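Local coordinates for type 2A phosphatase-associated protein 42 (Saccharomyces cerevisiae, PDB 2V0P) that inhibits the PP2A-type phosphatase SIT4, associates with PP2A catalytic subunits and helps regulate TOR signalling in response to the nitrogen source, at residues E6-I11 with D76-L81; K174-K179 with R207-S212; H181-E186 with L200-L205. All coordinates share one frame; numbering follows the deposited sequence.

Contacts 2 and 3 hold the same two helices, 156-186 and 199-231. Contact 1 joins helix 4-19 to helix 75-83. It is the deepest of the three, centred about 11 Å from the centre of the chain. Its chemistry is aromatic. Contact 2 is partly buried and sets an isoleucine on a histidine ring. Contact 3 is centred about 20 Å from the chain centre, and its leucines pack on the carbon chains of glutamates. The salt bridge R207-E184 ties contact 3 to contact 2. F211, on the 207-212 segment, packs against Y77 and Y78, so contacts 1 and 2 touch as well.

Contact 1: E6-I11 with D76-L81; sequences EQFNDI and DYYLGL
F8 carries this contact, and its partner is Y78. The leading corner of the F8 ring, atom CZ, meets CD1 of Y78 at 3.7 Å. CD1 lies on the part of the tyrosine ring next to CB, so the phenylalanine comes in near the root of that side chain. The two planes are almost perpendicular, at 89°. The centroids are 5.7 Å apart and the rings meet obliquely. The F8 side chain leaves its helix with CG anti to the backbone N (chi1 -151°), which carries the ring across to helix 75-83. L42 and L45 of helix 29-52 also touch this ring. It is therefore shared among three helices.

One turn further on comes I11, which is buried and stands farther back. Its CG2 is 5.4 Å from CB of Y78, so it borders the contact without close packing. The next residue, I12, does touch the Y78 side chain.

On the other helix, CD2 of the neighbouring Y77 sits over the centre of the Y78 ring, 4.1 Å above its plane. The Y77 ring itself stacks with F211 of helix 199-231, and its OH is hydrogen-bonded to D214. The OH of Y78 packs against CZ of F211. The Y78 side chain thus touches both F8 and F211 of helix 199-231. No hydrogen bond crosses between 6-11 and 76-81. The contact is small, buried and held by ring packing. Such packing between neighbouring helices is in keeping with the tetratricopeptide repeat-like, all-helical fold of this N-terminal domain.

Contact 2: K174-K179 with R207-S212; sequences KEISTK and RLHHFS
I176 sets CG1 over the centre of the H209 imidazole. This atom is 3.8 Å from the ring centroid and only 11° off the ring normal, a CH-pi contact over the face. CD1 extends the cover toward one side of the ring, reaching CE1 of H209 at 3.6 Å. The two side chains cross at about a right angle. CG2, anti to the I176 backbone N, fits between the base of H209 and the backbone of H210. It is 3.6 Å from the H210 backbone N and 3.8 Å from H210 CB.

The H210 side chain swings to the other flank, next to S177. The S177 hydroxyl comes obliquely to the imidazole, but the orientation of that ring is uncertain in the model. S177 OG is hydrogen-bonded to N173 O in its own helix.

The helix segments run antiparallel at 153°, with axes 9.1 Å apart. I176 and H210 have the nearest CA atoms across the segments, 5.7 Å apart. M206 and L213 of helix 199-231 also touch I176. Antiparallel helices packed side by side are consistent with the tetratricopeptide repeat-like fold of this domain.

H209 NE2 is hydrogen-bonded to D125, which probably helps fix the rotation of the ring under the isoleucine. K179 NZ lies 5.6 Å from H209 ND1. A positive charge there might disfavour protonation of the imidazole, while D125 would pull the other way. No hydrogen bond joins the segments. They meet by isoleucine packing and a CH-pi contact, while S177 OG and H209 NE2 bond to N173 and D125.

Contact 3: H181-E186 with L200-L205; sequences HCLELE and LRELYL. With ZN (zinc ion), chain C.
L183 lays its two methyls against the side chain of E202. CD1 packs on the aliphatic part, 3.7 Å from E202 CG. CD2 is nearer the carboxylate, 3.3 Å from OE1 of E202. The side chains cross at about a right angle. E202 was modelled in two conformers, so these distances hold for one of them.

The second pairing lies beside the first. L203 CD1 meets E184 CG at 3.5 Å, again with the chains roughly perpendicular. L203 has CG anti to its backbone N (chi1 172°), which turns its methyl to the facing helix. CD1 also lies 4.1 Å from L183 CB. With an alanine in place of L183 the branched end is gone, which would probably open a gap between E202 CG and helix 156-186.

The segments are antiparallel at 146°, and L183 and L203 have the nearest CA atoms. This side-by-side pairing of helices 156-186 and 199-231 fits the tetratricopeptide repeat-like fold of the N-terminal domain. On the outer surface a zinc ion is placed at C182 SG, but the modelled bond is too short to be trusted.

No hydrogen bond crosses between the segments. The join rests on leucine methyls and the carbon chains of glutamates. The E184 carboxylate continues past L203 to a salt bridge with R207, and the exposed E202 lies at the protein surface.

Contact 1: E6-I11 with D76-L81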
loop_
_atom_site.group_PDB
_atom_site.type_symbol
_atom_site.label_atom_id
_atom_site.label_comp_id
_atom_site.label_asym_id
_atom_site.label_seq_id
_atom_site.Cartn_x
_atom_site.Cartn_y
_atom_site.Cartn_z
ATOM N N GLU A 6 12.730 -3.353 37.620
ATOM C CA GLU A 6 11.460 -3.924 37.962
ATOM C C GLU A 6 10.407 -3.201 37.147
ATOM O O GLU A 6 9.563 -3.858 36.554
ATOM C CB GLU A 6 11.164 -3.736 39.445
ATOM C CG GLU A 6 11.706 -4.823 40.350
ATOM C CD GLU A 6 11.656 -4.434 41.830
ATOM O OE1 GLU A 6 12.651 -4.690 42.547
ATOM O OE2 GLU A 6 10.619 -3.879 42.281
ATOM N N GLN A 7 10.525 -1.870 37.104
ATOM C CA GLN A 7 9.705 -1.014 36.361
ATOM C C GLN A 7 9.679 -1.385 34.865
ATOM O O GLN A 7 8.604 -1.497 34.281
ATOM C CB GLN A 7 10.142 0.406 36.567
ATOM C CG GLN A 7 9.679 0.963 37.959
ATOM C CD GLN A 7 9.821 2.454 38.045
ATOM O OE1 GLN A 7 10.759 3.024 37.500
ATOM N NE2 GLN A 7 8.903 3.100 38.727
ATOM N N PHE A 8 10.862 -1.516 34.274
ATOM C CA PHE A 8 11.004 -2.027 32.891
ATOM C C PHE A 8 10.389 -3.350 32.631
ATOM O O PHE A 8 9.588 -3.483 31.647
ATOM C CB PHE A 8 12.412 -1.994 32.393
ATOM C CG PHE A 8 12.497 -1.831 30.904
ATOM C CD1 PHE A 8 11.460 -1.196 30.209
ATOM C CD2 PHE A 8 13.555 -2.282 30.214
ATOM C CE1 PHE A 8 11.519 -1.053 28.839
ATOM C CE2 PHE A 8 13.635 -2.140 28.852
ATOM C CZ PHE A 8 12.636 -1.531 28.166
ATOM N N ASN A 9 10.702 -4.302 33.503
ATOM C CA ASN A 9 10.101 -5.627 33.487
ATOM C C ASN A 9 8.567 -5.637 33.551
ATOM O O ASN A 9 7.933 -6.384 32.829
ATOM C CB ASN A 9 10.704 -6.542 34.562
ATOM C CG ASN A 9 12.173 -6.871 34.290
ATOM O OD1 ASN A 9 12.696 -6.496 33.289
ATOM N ND2 ASN A 9 12.832 -7.526 35.232
ATOM N N ASP A 10 7.988 -4.807 34.411
ATOM C CA ASP A 10 6.525 -4.686 34.467
ATOM C C ASP A 10 5.963 -4.127 33.158
ATOM O O ASP A 10 4.971 -4.620 32.683
ATOM C CB ASP A 10 6.069 -3.846 35.663
ATOM C CG ASP A 10 6.397 -4.491 36.989
ATOM O OD1 ASP A 10 6.810 -5.676 37.001
ATOM O OD2 ASP A 10 6.222 -3.820 38.042
ATOM N N ILE A 11 6.615 -3.136 32.589
ATOM C CA ILE A 11 6.226 -2.519 31.332
ATOM C C ILE A 11 6.210 -3.598 30.240
ATOM O O ILE A 11 5.195 -3.758 29.525
ATOM C CB ILE A 11 7.080 -1.279 30.976
ATOM C CG1 ILE A 11 6.712 -0.123 31.917
ATOM C CG2 ILE A 11 6.863 -0.871 29.463
ATOM C CD1 ILE A 11 7.691 0.962 32.083
ATOM N N ASP A 76 13.447 2.804 23.702
ATOM C CA ASP A 76 12.857 3.390 22.513
ATOM C C ASP A 76 12.166 2.367 21.604
ATOM O O ASP A 76 11.183 2.736 20.928
ATOM C CB ASP A 76 13.878 4.164 21.748
ATOM C CG ASP A 76 14.403 5.332 22.519
ATOM O OD1 ASP A 76 13.567 6.098 23.025
ATOM O OD2 ASP A 76 15.647 5.459 22.609
ATOM N N TYR A 77 12.662 1.107 21.563
ATOM C CA TYR A 77 12.026 0.095 20.803
ATOM C C TYR A 77 10.583 -0.109 21.337
ATOM O O TYR A 77 9.633 -0.146 20.556
ATOM C CB TYR A 77 12.781 -1.223 20.804
ATOM C CG TYR A 77 12.092 -2.428 20.222
ATOM C CD1 TYR A 77 11.893 -2.590 18.803
ATOM C CD2 TYR A 77 11.651 -3.454 21.046
ATOM C CE1 TYR A 77 11.273 -3.722 18.313
ATOM C CE2 TYR A 77 11.067 -4.555 20.520
ATOM C CZ TYR A 77 10.882 -4.654 19.108
ATOM O OH TYR A 77 10.306 -5.732 18.623
ATOM N N TYR A 78 10.461 -0.225 22.662
ATOM C CA TYR A 78 9.222 -0.523 23.267
ATOM C C TYR A 78 8.245 0.718 23.111
ATOM O O TYR A 78 7.078 0.532 22.976
ATOM C CB TYR A 78 9.445 -0.950 24.740
ATOM C CG TYR A 78 9.750 -2.420 24.836
ATOM C CD1 TYR A 78 11.017 -2.873 25.063
ATOM C CD2 TYR A 78 8.751 -3.356 24.603
ATOM C CE1 TYR A 78 11.286 -4.190 25.128
ATOM C CE2 TYR A 78 9.016 -4.703 24.635
ATOM C CZ TYR A 78 10.294 -5.106 24.906
ATOM O OH TYR A 78 10.583 -6.441 24.972
ATOM N N LEU A 79 8.764 1.924 23.159
ATOM C CA LEU A 79 7.987 3.110 22.916
ATOM C C LEU A 79 7.456 3.054 21.461
ATOM O O LEU A 79 6.302 3.298 21.235
ATOM C CB LEU A 79 8.773 4.386 23.200
ATOM C CG LEU A 79 9.043 4.902 24.655
ATOM C CD1 LEU A 79 9.870 6.083 24.537
ATOM C CD2 LEU A 79 7.809 5.235 25.417
ATOM N N GLY A 80 8.319 2.701 20.515
ATOM C CA GLY A 80 7.896 2.431 19.125
ATOM C C GLY A 80 6.703 1.528 18.995
ATOM O O GLY A 80 5.731 1.880 18.339
ATOM N N LEU A 81 6.777 0.388 19.622
ATOM C CA LEU A 81 5.761 -0.603 19.604
ATOM C C LEU A 81 4.432 -0.118 20.278
ATOM O O LEU A 81 3.323 -0.366 19.774
ATOM C CB LEU A 81 6.250 -1.842 20.274
ATOM C CG LEU A 81 7.340 -2.681 19.653
ATOM C CD1 LEU A 81 7.610 -3.790 20.599
ATOM C CD2 LEU A 81 6.880 -3.200 18.271
#

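Contact 2: K174-K179 with R207-S212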
loop_
_atom_site.group_PDB
_atom_site.type_symbol
_atom_site.label_atom_id
_atom_site.label_comp_id
_atom_site.label_asym_id
_atom_site.label_seq_id
_atom_site.Cartn_x
_atom_site.Cartn_y
_atom_site.Cartn_z
ATOM N N LYS A 174 15.018 -14.279 10.681
ATOM C CA LYS A 174 14.845 -15.670 11.059
ATOM C C LYS A 174 16.083 -16.226 11.757
ATOM O O LYS A 174 15.975 -16.924 12.743
ATOM C CB LYS A 174 14.532 -16.503 9.813
ATOM C CG LYS A 174 14.142 -17.934 10.086
ATOM C CD LYS A 174 13.592 -18.601 8.822
ATOM C CE LYS A 174 13.926 -20.082 8.787
ATOM N NZ LYS A 174 15.383 -20.325 8.536
ATOM N N GLU A 175 17.251 -15.918 11.233
ATOM C CA GLU A 175 18.493 -16.418 11.789
ATOM C C GLU A 175 18.610 -15.955 13.268
ATOM O O GLU A 175 18.738 -16.768 14.168
ATOM C CB GLU A 175 19.647 -15.899 10.956
ATOM C CG GLU A 175 20.988 -16.504 11.283
ATOM C CD GLU A 175 22.139 -15.790 10.582
ATOM O OE1 GLU A 175 21.878 -14.826 9.819
ATOM O OE2 GLU A 175 23.303 -16.191 10.806
ATOM N N ILE A 176 18.505 -14.651 13.475
ATOM C CA ILE A 176 18.680 -14.021 14.806
ATOM C C ILE A 176 17.544 -14.442 15.711
ATOM O O ILE A 176 17.792 -14.765 16.886
ATOM C CB ILE A 176 18.846 -12.508 14.666
ATOM C CG1 ILE A 176 20.149 -12.229 13.923
ATOM C CG2 ILE A 176 18.724 -11.771 15.989
ATOM C CD1 ILE A 176 21.314 -12.993 14.420
ATOM N N SER A 177 16.333 -14.550 15.177
ATOM C CA SER A 177 15.256 -15.120 15.987
ATOM C C SER A 177 15.563 -16.520 16.544
ATOM O O SER A 177 15.345 -16.773 17.736
ATOM C CB SER A 177 13.905 -15.119 15.273
ATOM O OG SER A 177 13.522 -13.810 15.032
ATOM N N THR A 178 16.071 -17.411 15.698
ATOM C CA THR A 178 16.422 -18.747 16.120
ATOM C C THR A 178 17.552 -18.714 17.141
ATOM O O THR A 178 17.476 -19.416 18.126
ATOM C CB THR A 178 16.805 -19.658 14.924
ATOM O OG1 THR A 178 15.746 -19.619 13.965
ATOM C CG2 THR A 178 17.001 -21.085 15.361
ATOM N N LYS A 179 18.583 -17.911 16.909
ATOM C CA LYS A 179 19.661 -17.770 17.886
ATOM C C LYS A 179 19.122 -17.254 19.236
ATOM O O LYS A 179 19.466 -17.789 20.296
ATOM C CB LYS A 179 20.799 -16.896 17.359
ATOM C CG LYS A 179 21.721 -17.615 16.392
ATOM C CD LYS A 179 22.484 -16.639 15.476
ATOM C CE LYS A 179 23.623 -15.910 16.199
ATOM N NZ LYS A 179 24.438 -15.040 15.280
ATOM N N ARG A 207 18.879 -10.279 22.119
ATOM C CA ARG A 207 17.558 -9.753 22.143
ATOM C C ARG A 207 17.547 -8.363 21.407
ATOM O O ARG A 207 16.735 -8.120 20.511
ATOM C CB ARG A 207 17.025 -9.800 23.568
ATOM C CG ARG A 207 15.676 -9.198 23.782
ATOM C CD ARG A 207 15.200 -9.575 25.169
ATOM N NE ARG A 207 14.927 -11.006 25.228
ATOM C CZ ARG A 207 15.012 -11.760 26.319
ATOM N NH1 ARG A 207 15.382 -11.244 27.493
ATOM N NH2 ARG A 207 14.731 -13.052 26.229
ATOM N N LEU A 208 18.513 -7.500 21.705
ATOM C CA LEU A 208 18.585 -6.218 21.003
ATOM C C LEU A 208 18.735 -6.464 19.486
ATOM O O LEU A 208 18.159 -5.768 18.675
ATOM C CB LEU A 208 19.742 -5.351 21.541
ATOM C CG LEU A 208 19.451 -4.910 22.971
ATOM C CD1 LEU A 208 20.708 -4.174 23.500
ATOM C CD2 LEU A 208 18.280 -4.016 23.144
ATOM N N HIS A 209 19.541 -7.459 19.139
ATOM C CA HIS A 209 19.791 -7.789 17.754
ATOM C C HIS A 209 18.440 -8.081 17.044
ATOM O O HIS A 209 18.231 -7.562 16.007
ATOM C CB HIS A 209 20.752 -8.978 17.666
ATOM C CG HIS A 209 21.404 -9.123 16.331
ATOM N ND1 HIS A 209 22.570 -9.839 16.144
ATOM C CD2 HIS A 209 21.090 -8.591 15.130
ATOM C CE1 HIS A 209 22.904 -9.785 14.867
ATOM N NE2 HIS A 209 22.029 -9.027 14.239
ATOM N N HIS A 210 17.558 -8.843 17.674
ATOM C CA HIS A 210 16.333 -9.317 17.093
ATOM C C HIS A 210 15.456 -8.081 16.981
ATOM O O HIS A 210 14.891 -7.853 15.948
ATOM C CB HIS A 210 15.719 -10.402 17.958
ATOM C CG HIS A 210 14.281 -10.644 17.707
ATOM N ND1 HIS A 210 13.308 -10.374 18.646
ATOM C CD2 HIS A 210 13.629 -11.078 16.606
ATOM C CE1 HIS A 210 12.119 -10.640 18.135
ATOM N NE2 HIS A 210 12.288 -11.071 16.899
ATOM N N PHE A 211 15.449 -7.259 18.046
ATOM C CA PHE A 211 14.724 -5.988 18.021
ATOM C C PHE A 211 15.067 -5.049 16.852
ATOM O O PHE A 211 14.160 -4.470 16.230
ATOM C CB PHE A 211 14.821 -5.292 19.369
ATOM C CG PHE A 211 14.229 -6.059 20.486
ATOM C CD1 PHE A 211 13.376 -7.092 20.281
ATOM C CD2 PHE A 211 14.500 -5.653 21.822
ATOM C CE1 PHE A 211 12.785 -7.785 21.374
ATOM C CE2 PHE A 211 13.940 -6.306 22.887
ATOM C CZ PHE A 211 13.088 -7.379 22.687
ATOM N N SER A 212 16.345 -4.904 16.538
ATOM C CA SER A 212 16.766 -4.052 15.475
ATOM C C SER A 212 16.250 -4.572 14.112
ATOM O O SER A 212 15.845 -3.773 13.284
ATOM C CB SER A 212 18.294 -3.892 15.464
ATOM O OG SER A 212 18.879 -5.024 14.899
#

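Contact 3: H181-E186 with L200-L205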
loop_
_atom_site.group_PDB
_atom_site.type_symbol
_atom_site.label_atom_id
_atom_site.label_comp_id
_atom_site.label_asym_id
_atom_site.label_seq_id
_atom_site.Cartn_x
_atom_site.Cartn_y
_atom_site.Cartn_z
ATOM N N HIS A 181 15.960 -17.556 20.311
ATOM C CA HIS A 181 15.162 -18.655 20.801
ATOM C C HIS A 181 16.023 -19.693 21.542
ATOM O O HIS A 181 15.730 -20.005 22.698
ATOM C CB HIS A 181 14.393 -19.276 19.614
ATOM C CG HIS A 181 13.309 -20.228 20.005
ATOM N ND1 HIS A 181 12.497 -20.031 21.101
ATOM C CD2 HIS A 181 12.889 -21.377 19.431
ATOM C CE1 HIS A 181 11.638 -21.028 21.196
ATOM N NE2 HIS A 181 11.848 -21.852 20.189
ATOM N N CYS A 182 17.073 -20.223 20.910
ATOM C CA CYS A 182 17.890 -21.277 21.570
ATOM C C CYS A 182 18.525 -20.712 22.895
ATOM O O CYS A 182 18.577 -21.416 23.900
ATOM C CB CYS A 182 18.862 -22.047 20.591
ATOM S SG CYS A 182 18.571 -23.967 20.076
ATOM N N LEU A 183 18.937 -19.448 22.901
ATOM C CA LEU A 183 19.424 -18.741 24.119
ATOM C C LEU A 183 18.412 -18.658 25.250
ATOM O O LEU A 183 18.696 -19.120 26.351
ATOM C CB LEU A 183 19.983 -17.373 23.799
ATOM C CG LEU A 183 21.386 -17.320 23.214
ATOM C CD1 LEU A 183 21.683 -15.967 22.617
ATOM C CD2 LEU A 183 22.449 -17.718 24.211
ATOM N N GLU A 184 17.216 -18.176 24.964
ATOM C CA GLU A 184 16.134 -18.166 25.944
ATOM C C GLU A 184 15.876 -19.551 26.555
ATOM O O GLU A 184 15.675 -19.663 27.763
ATOM C CB GLU A 184 14.845 -17.591 25.345
ATOM C CG GLU A 184 14.918 -16.102 25.060
ATOM C CD GLU A 184 13.793 -15.600 24.176
ATOM O OE1 GLU A 184 13.122 -16.435 23.534
ATOM O OE2 GLU A 184 13.584 -14.361 24.111
ATOM N N LEU A 185 15.905 -20.598 25.726
ATOM C CA LEU A 185 15.631 -21.944 26.199
ATOM C C LEU A 185 16.787 -22.514 27.016
ATOM O O LEU A 185 16.559 -23.189 28.008
ATOM C CB LEU A 185 15.295 -22.865 25.030
ATOM C CG LEU A 185 13.923 -22.709 24.386
ATOM C CD1 LEU A 185 13.986 -23.170 22.944
ATOM C CD2 LEU A 185 12.883 -23.492 25.156
ATOM N N GLU A 186 18.015 -22.233 26.602
ATOM C CA GLU A 186 19.194 -22.629 27.374
ATOM C C GLU A 186 19.205 -22.012 28.788
ATOM O O GLU A 186 19.776 -22.603 29.713
ATOM C CB GLU A 186 20.481 -22.302 26.621
ATOM C CG GLU A 186 20.770 -23.246 25.476
ATOM C CD GLU A 186 22.120 -22.994 24.829
ATOM O OE1 GLU A 186 22.387 -21.833 24.428
ATOM O OE2 GLU A 186 22.909 -23.966 24.716
ATOM N N LEU A 200 23.510 -14.774 30.257
ATOM C CA LEU A 200 22.572 -13.651 30.358
ATOM C C LEU A 200 22.911 -12.491 29.451
ATOM O O LEU A 200 22.027 -11.927 28.720
ATOM C CB LEU A 200 22.468 -13.143 31.806
ATOM C CG LEU A 200 21.056 -12.780 32.227
ATOM C CD1 LEU A 200 20.268 -14.077 32.379
ATOM C CD2 LEU A 200 21.051 -11.993 33.550
ATOM N N ARG A 201 24.158 -12.089 29.524
ATOM C CA ARG A 201 24.666 -10.985 28.745
ATOM C C ARG A 201 24.511 -11.225 27.244
ATOM O O ARG A 201 24.246 -10.302 26.516
ATOM C CB ARG A 201 26.135 -10.741 29.049
ATOM C CG ARG A 201 26.692 -9.531 28.365
ATOM C CD ARG A 201 27.975 -9.050 29.038
ATOM N NE ARG A 201 28.315 -7.750 28.500
ATOM C CZ ARG A 201 28.088 -6.588 29.108
ATOM N NH1 ARG A 201 27.550 -6.544 30.350
ATOM N NH2 ARG A 201 28.424 -5.466 28.472
ATOM N N GLU A 202 24.767 -12.477 26.826
ATOM C CA GLU A 202 24.617 -12.875 25.443
ATOM C C GLU A 202 23.145 -12.800 25.019
ATOM O O GLU A 202 22.844 -12.283 23.986
ATOM C CB GLU A 202 25.171 -14.282 25.254
ATOM C CG GLU A 202 24.941 -14.876 23.876
ATOM C CD GLU A 202 25.608 -16.227 23.705
ATOM O OE1 GLU A 202 25.631 -17.010 24.681
ATOM O OE2 GLU A 202 26.106 -16.515 22.595
ATOM N N LEU A 203 22.256 -13.321 25.851
ATOM C CA LEU A 203 20.833 -13.226 25.618
ATOM C C LEU A 203 20.325 -11.777 25.421
ATOM O O LEU A 203 19.540 -11.503 24.506
ATOM C CB LEU A 203 20.092 -13.970 26.723
ATOM C CG LEU A 203 18.583 -13.898 26.868
ATOM C CD1 LEU A 203 17.942 -14.348 25.567
ATOM C CD2 LEU A 203 18.112 -14.758 28.040
ATOM N N TYR A 204 20.751 -10.866 26.287
ATOM C CA TYR A 204 20.352 -9.507 26.228
ATOM C C TYR A 204 20.788 -8.801 24.963
ATOM O O TYR A 204 20.010 -8.058 24.389
ATOM C CB TYR A 204 20.809 -8.738 27.477
ATOM C CG TYR A 204 20.152 -9.217 28.736
ATOM C CD1 TYR A 204 18.989 -9.986 28.699
ATOM C CD2 TYR A 204 20.653 -8.853 29.977
ATOM C CE1 TYR A 204 18.363 -10.418 29.880
ATOM C CE2 TYR A 204 20.048 -9.281 31.149
ATOM C CZ TYR A 204 18.895 -10.042 31.100
ATOM O OH TYR A 204 18.293 -10.437 32.291
ATOM N N LEU A 205 22.008 -9.030 24.558
ATOM C CA LEU A 205 22.563 -8.548 23.317
ATOM C C LEU A 205 21.847 -9.138 22.112
ATOM O O LEU A 205 21.638 -8.418 21.202
ATOM C CB LEU A 205 24.041 -8.800 23.195
ATOM C CG LEU A 205 24.863 -7.987 24.218
ATOM C CD1 LEU A 205 26.229 -8.544 24.301
ATOM C CD2 LEU A 205 24.886 -6.519 23.839
HETATM ZN ZN ZN C . 17.286 -24.533 19.876
#